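Long-range contact in CRISPR-associated protein, Cse1 family (Acidimicrobium ferrooxidans, PDB 4H3T), which probably serves as the large subunit of a type I-E CRISPR Cascade surveillance complex, helping it recognise invading DNA: residues P16-S28 with G44-L56. The protein carries 1 engineered substitution. Numbering follows the deposited sequence.
Sequences PWLPVRFRDGRRS and GFDVDFPTLEPAL
G44 opens the contact with R21: its carbonyl O accepts the backbone N of R21 at 2.9 Å in a nearly straight bond, while the CB of V20 packs against the same oxygen. One residue on, F45 pairs with V20 as a non-hydrogen-bonded antiparallel pair, their CA atoms 4.3 Å apart; the two side chains diverge, and the ring edge of F45 lies by the carbonyl O of P19. That oxygen is gripped by the backbone N of D46 at 2.8 Å, with the donor standing above the carbonyl plane. D46 carries the polar part of the contact. Its carboxylate swings clear of the backbone N (chi1 179°) and crosses the arm of R27, whose guanidinium takes it side-on: NE reaches OD2 of D46 at 2.9 Å from above the carboxylate plane, and NH2 meets the syn lone pair of OD1. The two planes are 41° apart, and NH2 of R21 lies over one face of the R27 guanidinium, toward its rim. A water bridges OD2 of D46 to the carbonyl O of V20. With an alanine here, R27 is likely to lose its carboxylate mate and be freer to turn, and the water one of its two acceptors. Beyond it, CG1 of V47 brushes CG of P19 at 4.2 Å. Farther on, CD2 of L56 touches both CD2 of L18, 4.0 Å away, and CZ3 of W17, whose NE1 binds the carbonyl O of L12; CD2 of L18 lies against a face of the indole near its rim. The whole is an antiparallel three-stranded sheet, 18-22 central, hairpin partner 27-30 and 42-45 outermost, with helix 52-68 packed on it through L56, in a Cse1-family protein.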
loop_
_atom_site.group_PDB
_atom_site.type_symbol
_atom_site.label_atom_id
_atom_site.label_comp_id
_atom_site.label_asym_id
_atom_site.label_seq_id
_atom_site.Cartn_x
_atom_site.Cartn_y
_atom_site.Cartn_z
ATOM N N PRO A 16 6.713 10.990 -22.949
ATOM C CA PRO A 16 7.082 9.914 -21.991
ATOM C C PRO A 16 7.212 10.408 -20.544
ATOM O O PRO A 16 7.895 11.379 -20.287
ATOM C CB PRO A 16 8.416 9.376 -22.543
ATOM C CG PRO A 16 8.977 10.456 -23.420
ATOM C CD PRO A 16 7.820 11.317 -23.886
ATOM N N TRP A 17 6.489 9.783 -19.595
ATOM C CA TRP A 17 6.649 10.151 -18.202
ATOM C C TRP A 17 6.354 9.032 -17.189
ATOM O O TRP A 17 6.574 9.257 -16.009
ATOM C CB TRP A 17 5.771 11.388 -17.850
ATOM C CG TRP A 17 4.307 11.188 -17.985
ATOM C CD1 TRP A 17 3.594 11.073 -19.142
ATOM C CD2 TRP A 17 3.367 11.075 -16.916
ATOM N NE1 TRP A 17 2.273 10.866 -18.865
ATOM C CE2 TRP A 17 2.088 10.919 -17.502
ATOM C CE3 TRP A 17 3.459 11.217 -15.519
ATOM C CZ2 TRP A 17 0.907 10.877 -16.738
ATOM C CZ3 TRP A 17 2.295 11.201 -14.766
ATOM C CH2 TRP A 17 1.028 11.043 -15.376
ATOM N N LEU A 18 5.822 7.888 -17.627
ATOM C CA LEU A 18 5.412 6.773 -16.759
ATOM C C LEU A 18 6.462 5.674 -16.834
ATOM O O LEU A 18 6.617 5.056 -17.872
ATOM C CB LEU A 18 4.032 6.262 -17.200
ATOM C CG LEU A 18 2.937 7.318 -17.107
ATOM C CD1 LEU A 18 1.760 6.907 -17.864
ATOM C CD2 LEU A 18 2.543 7.597 -15.672
ATOM N N PRO A 19 7.261 5.480 -15.769
ATOM C CA PRO A 19 8.352 4.490 -15.850
ATOM C C PRO A 19 7.815 3.070 -15.737
ATOM O O PRO A 19 7.076 2.731 -14.807
ATOM C CB PRO A 19 9.270 4.858 -14.678
ATOM C CG PRO A 19 8.503 5.729 -13.829
ATOM C CD PRO A 19 7.230 6.130 -14.454
ATOM N N VAL A 20 8.192 2.252 -16.681
ATOM C CA VAL A 20 7.733 0.870 -16.732
ATOM C C VAL A 20 8.892 -0.046 -17.027
ATOM O O VAL A 20 9.936 0.379 -17.506
ATOM C CB VAL A 20 6.595 0.658 -17.764
ATOM C CG1 VAL A 20 5.379 1.480 -17.406
ATOM C CG2 VAL A 20 7.066 0.973 -19.173
ATOM N N ARG A 21 8.669 -1.320 -16.771
ATOM C CA ARG A 21 9.586 -2.392 -17.126
ATOM C C ARG A 21 8.894 -3.270 -18.180
ATOM O O ARG A 21 7.766 -3.704 -17.971
ATOM C CB ARG A 21 9.948 -3.202 -15.890
ATOM C CG ARG A 21 10.825 -4.424 -16.186
ATOM C CD ARG A 21 10.945 -5.222 -14.892
ATOM N NE ARG A 21 12.003 -4.717 -14.023
ATOM C CZ ARG A 21 13.306 -4.960 -14.183
ATOM N NH1 ARG A 21 13.739 -5.679 -15.217
ATOM N NH2 ARG A 21 14.188 -4.468 -13.320
ATOM N N PHE A 22 9.537 -3.465 -19.317
ATOM C CA PHE A 22 8.995 -4.227 -20.430
ATOM C C PHE A 22 9.306 -5.711 -20.234
ATOM O O PHE A 22 10.250 -6.035 -19.519
ATOM C CB PHE A 22 9.552 -3.711 -21.756
ATOM C CG PHE A 22 8.870 -2.452 -22.233
ATOM C CD1 PHE A 22 7.738 -2.523 -23.028
ATOM C CD2 PHE A 22 9.356 -1.192 -21.875
ATOM C CE1 PHE A 22 7.086 -1.369 -23.439
ATOM C CE2 PHE A 22 8.768 -0.040 -22.376
ATOM C CZ PHE A 22 7.663 -0.132 -23.195
ATOM N N ARG A 23 8.497 -6.602 -20.836
ATOM C CA ARG A 23 8.702 -8.063 -20.753
ATOM C C ARG A 23 10.063 -8.478 -21.368
ATOM O O ARG A 23 10.662 -9.427 -20.893
ATOM C CB ARG A 23 7.554 -8.822 -21.435
ATOM C CG ARG A 23 6.277 -8.757 -20.642
ATOM C CD ARG A 23 5.084 -9.193 -21.470
ATOM N NE ARG A 23 4.951 -10.645 -21.486
ATOM C CZ ARG A 23 4.081 -11.326 -22.229
ATOM N NH1 ARG A 23 3.228 -10.685 -23.030
ATOM N NH2 ARG A 23 4.052 -12.655 -22.174
ATOM N N ASP A 24 10.584 -7.740 -22.374
ATOM C CA ASP A 24 11.926 -8.050 -22.929
ATOM C C ASP A 24 13.110 -7.487 -22.063
ATOM O O ASP A 24 14.268 -7.555 -22.504
ATOM C CB ASP A 24 12.077 -7.550 -24.375
ATOM C CG ASP A 24 11.906 -6.077 -24.551
ATOM O OD1 ASP A 24 11.956 -5.343 -23.531
ATOM O OD2 ASP A 24 11.673 -5.645 -25.697
ATOM N N GLY A 25 12.811 -6.873 -20.915
ATOM C CA GLY A 25 13.827 -6.345 -20.014
ATOM C C GLY A 25 14.062 -4.853 -20.089
ATOM O O GLY A 25 14.666 -4.304 -19.176
ATOM N N ARG A 26 13.608 -4.168 -21.155
ATOM C CA ARG A 26 13.763 -2.707 -21.219
ATOM C C ARG A 26 13.079 -2.006 -20.066
ATOM O O ARG A 26 12.012 -2.431 -19.606
ATOM C CB ARG A 26 13.193 -2.083 -22.513
ATOM C CG ARG A 26 13.875 -2.424 -23.822
ATOM C CD ARG A 26 13.046 -1.825 -24.976
ATOM N NE ARG A 26 11.887 -2.678 -25.276
ATOM C CZ ARG A 26 10.673 -2.278 -25.653
ATOM N NH1 ARG A 26 10.410 -0.984 -25.821
ATOM N NH2 ARG A 26 9.715 -3.171 -25.884
ATOM N N ARG A 27 13.682 -0.910 -19.637
ATOM C CA ARG A 27 13.176 -0.012 -18.601
ATOM C C ARG A 27 13.200 1.390 -19.155
ATOM O O ARG A 27 14.266 1.891 -19.491
ATOM C CB ARG A 27 14.006 -0.118 -17.309
ATOM C CG ARG A 27 13.884 -1.462 -16.671
ATOM C CD ARG A 27 14.901 -1.655 -15.581
ATOM N NE ARG A 27 14.443 -1.167 -14.292
ATOM C CZ ARG A 27 15.117 -1.286 -13.147
ATOM N NH1 ARG A 27 16.309 -1.876 -13.124
ATOM N NH2 ARG A 27 14.605 -0.806 -12.013
ATOM N N SER A 28 12.016 1.979 -19.361
ATOM C CA SER A 28 11.902 3.322 -19.943
ATOM C C SER A 28 10.550 3.960 -19.572
ATOM O O SER A 28 9.730 3.366 -18.864
ATOM C CB SER A 28 12.116 3.301 -21.456
ATOM O OG SER A 28 11.107 2.608 -22.165
ATOM N N GLY A 44 5.150 -4.226 -15.642
ATOM C CA GLY A 44 4.513 -3.321 -14.705
ATOM C C GLY A 44 5.247 -2.027 -14.545
ATOM O O GLY A 44 6.195 -1.740 -15.276
ATOM N N PHE A 45 4.761 -1.227 -13.595
ATOM C CA PHE A 45 5.361 0.033 -13.208
ATOM C C PHE A 45 6.750 -0.195 -12.696
ATOM O O PHE A 45 7.000 -1.220 -12.152
ATOM C CB PHE A 45 4.532 0.741 -12.132
ATOM C CG PHE A 45 3.291 1.396 -12.672
ATOM C CD1 PHE A 45 3.378 2.509 -13.500
ATOM C CD2 PHE A 45 2.029 0.914 -12.341
ATOM C CE1 PHE A 45 2.220 3.099 -14.017
ATOM C CE2 PHE A 45 0.884 1.478 -12.893
ATOM C CZ PHE A 45 0.977 2.568 -13.694
ATOM N N ASP A 46 7.660 0.777 -12.866
ATOM C CA ASP A 46 9.030 0.662 -12.413
ATOM C C ASP A 46 9.386 1.965 -11.712
ATOM O O ASP A 46 10.241 2.706 -12.160
ATOM C CB ASP A 46 9.895 0.381 -13.634
ATOM C CG ASP A 46 11.368 0.269 -13.305
ATOM O OD1 ASP A 46 11.685 -0.168 -12.205
ATOM O OD2 ASP A 46 12.192 0.603 -14.166
ATOM N N VAL A 47 8.683 2.274 -10.617
ATOM C CA VAL A 47 8.838 3.596 -10.006
ATOM C C VAL A 47 9.983 3.619 -8.992
ATOM O O VAL A 47 10.328 2.629 -8.413
ATOM C CB VAL A 47 7.527 4.150 -9.404
ATOM C CG1 VAL A 47 6.440 4.278 -10.474
ATOM C CG2 VAL A 47 7.049 3.321 -8.251
ATOM N N ASP A 48 10.391 4.822 -8.685
ATOM C CA ASP A 48 11.527 5.253 -7.899
ATOM C C ASP A 48 11.183 5.463 -6.368
ATOM O O ASP A 48 12.074 5.587 -5.536
ATOM C CB ASP A 48 12.008 6.635 -8.550
ATOM C CG ASP A 48 10.935 7.586 -9.250
ATOM O OD1 ASP A 48 10.812 8.781 -8.796
ATOM O OD2 ASP A 48 10.146 7.092 -10.275
ATOM N N PHE A 49 9.904 5.553 -6.027
ATOM C CA PHE A 49 9.486 5.843 -4.657
ATOM C C PHE A 49 8.151 5.176 -4.432
ATOM O O PHE A 49 7.331 5.199 -5.329
ATOM C CB PHE A 49 9.467 7.381 -4.465
ATOM C CG PHE A 49 9.292 7.744 -3.008
ATOM C CD1 PHE A 49 10.377 7.714 -2.137
ATOM C CD2 PHE A 49 8.022 7.917 -2.469
ATOM C CE1 PHE A 49 10.209 7.989 -0.784
ATOM C CE2 PHE A 49 7.846 8.123 -1.115
ATOM C CZ PHE A 49 8.941 8.188 -0.276
ATOM N N PRO A 50 7.939 4.540 -3.269
ATOM C CA PRO A 50 6.768 3.666 -3.099
ATOM C C PRO A 50 5.395 4.276 -3.231
ATOM O O PRO A 50 4.530 3.623 -3.740
ATOM C CB PRO A 50 6.932 3.109 -1.693
ATOM C CG PRO A 50 8.351 3.318 -1.348
ATOM C CD PRO A 50 8.871 4.434 -2.124
ATOM N N THR A 51 5.221 5.522 -2.884
ATOM C CA THR A 51 3.908 6.147 -2.943
ATOM C C THR A 51 3.490 6.410 -4.381
ATOM O O THR A 51 2.323 6.577 -4.683
ATOM C CB THR A 51 3.882 7.438 -2.156
ATOM O OG1 THR A 51 4.899 8.271 -2.614
ATOM C CG2 THR A 51 4.053 7.227 -0.711
ATOM N N LEU A 52 4.438 6.460 -5.275
ATOM C CA LEU A 52 4.080 6.709 -6.657
ATOM C C LEU A 52 3.229 5.560 -7.287
ATOM O O LEU A 52 2.444 5.804 -8.201
ATOM C CB LEU A 52 5.342 6.912 -7.493
ATOM C CG LEU A 52 6.177 8.205 -7.210
ATOM C CD1 LEU A 52 7.497 8.189 -8.049
ATOM C CD2 LEU A 52 5.421 9.410 -7.654
ATOM N N GLU A 53 3.494 4.322 -6.930
ATOM C CA GLU A 53 2.843 3.214 -7.622
ATOM C C GLU A 53 1.335 3.166 -7.367
ATOM O O GLU A 53 0.617 3.164 -8.347
ATOM C CB GLU A 53 3.546 1.892 -7.325
ATOM C CG GLU A 53 2.989 0.795 -8.211
ATOM C CD GLU A 53 3.810 -0.472 -8.200
ATOM O OE1 GLU A 53 4.937 -0.422 -7.673
ATOM O OE2 GLU A 53 3.349 -1.508 -8.738
ATOM N N PRO A 54 0.819 3.236 -6.135
ATOM C CA PRO A 54 -0.660 3.259 -5.951
ATOM C C PRO A 54 -1.296 4.481 -6.629
ATOM O O PRO A 54 -2.371 4.428 -7.218
ATOM C CB PRO A 54 -0.819 3.344 -4.416
ATOM C CG PRO A 54 0.446 2.886 -3.868
ATOM C CD PRO A 54 1.528 3.162 -4.836
ATOM N N ALA A 55 -0.608 5.610 -6.577
ATOM C CA ALA A 55 -1.139 6.860 -7.149
ATOM C C ALA A 55 -1.240 6.785 -8.659
ATOM O O ALA A 55 -2.313 7.096 -9.221
ATOM C CB ALA A 55 -0.263 8.047 -6.706
ATOM N N LEU A 56 -0.198 6.278 -9.301
ATOM C CA LEU A 56 -0.176 6.157 -10.766
ATOM C C LEU A 56 -1.085 4.999 -11.226
ATOM O O LEU A 56 -1.757 5.136 -12.224
ATOM C CB LEU A 56 1.237 5.944 -11.280
ATOM C CG LEU A 56 2.222 7.177 -11.140
ATOM C CD1 LEU A 56 3.611 6.763 -11.563
ATOM C CD2 LEU A 56 1.656 8.385 -11.878
HETATM O O HOH W 1 11.517 2.383 -15.969
#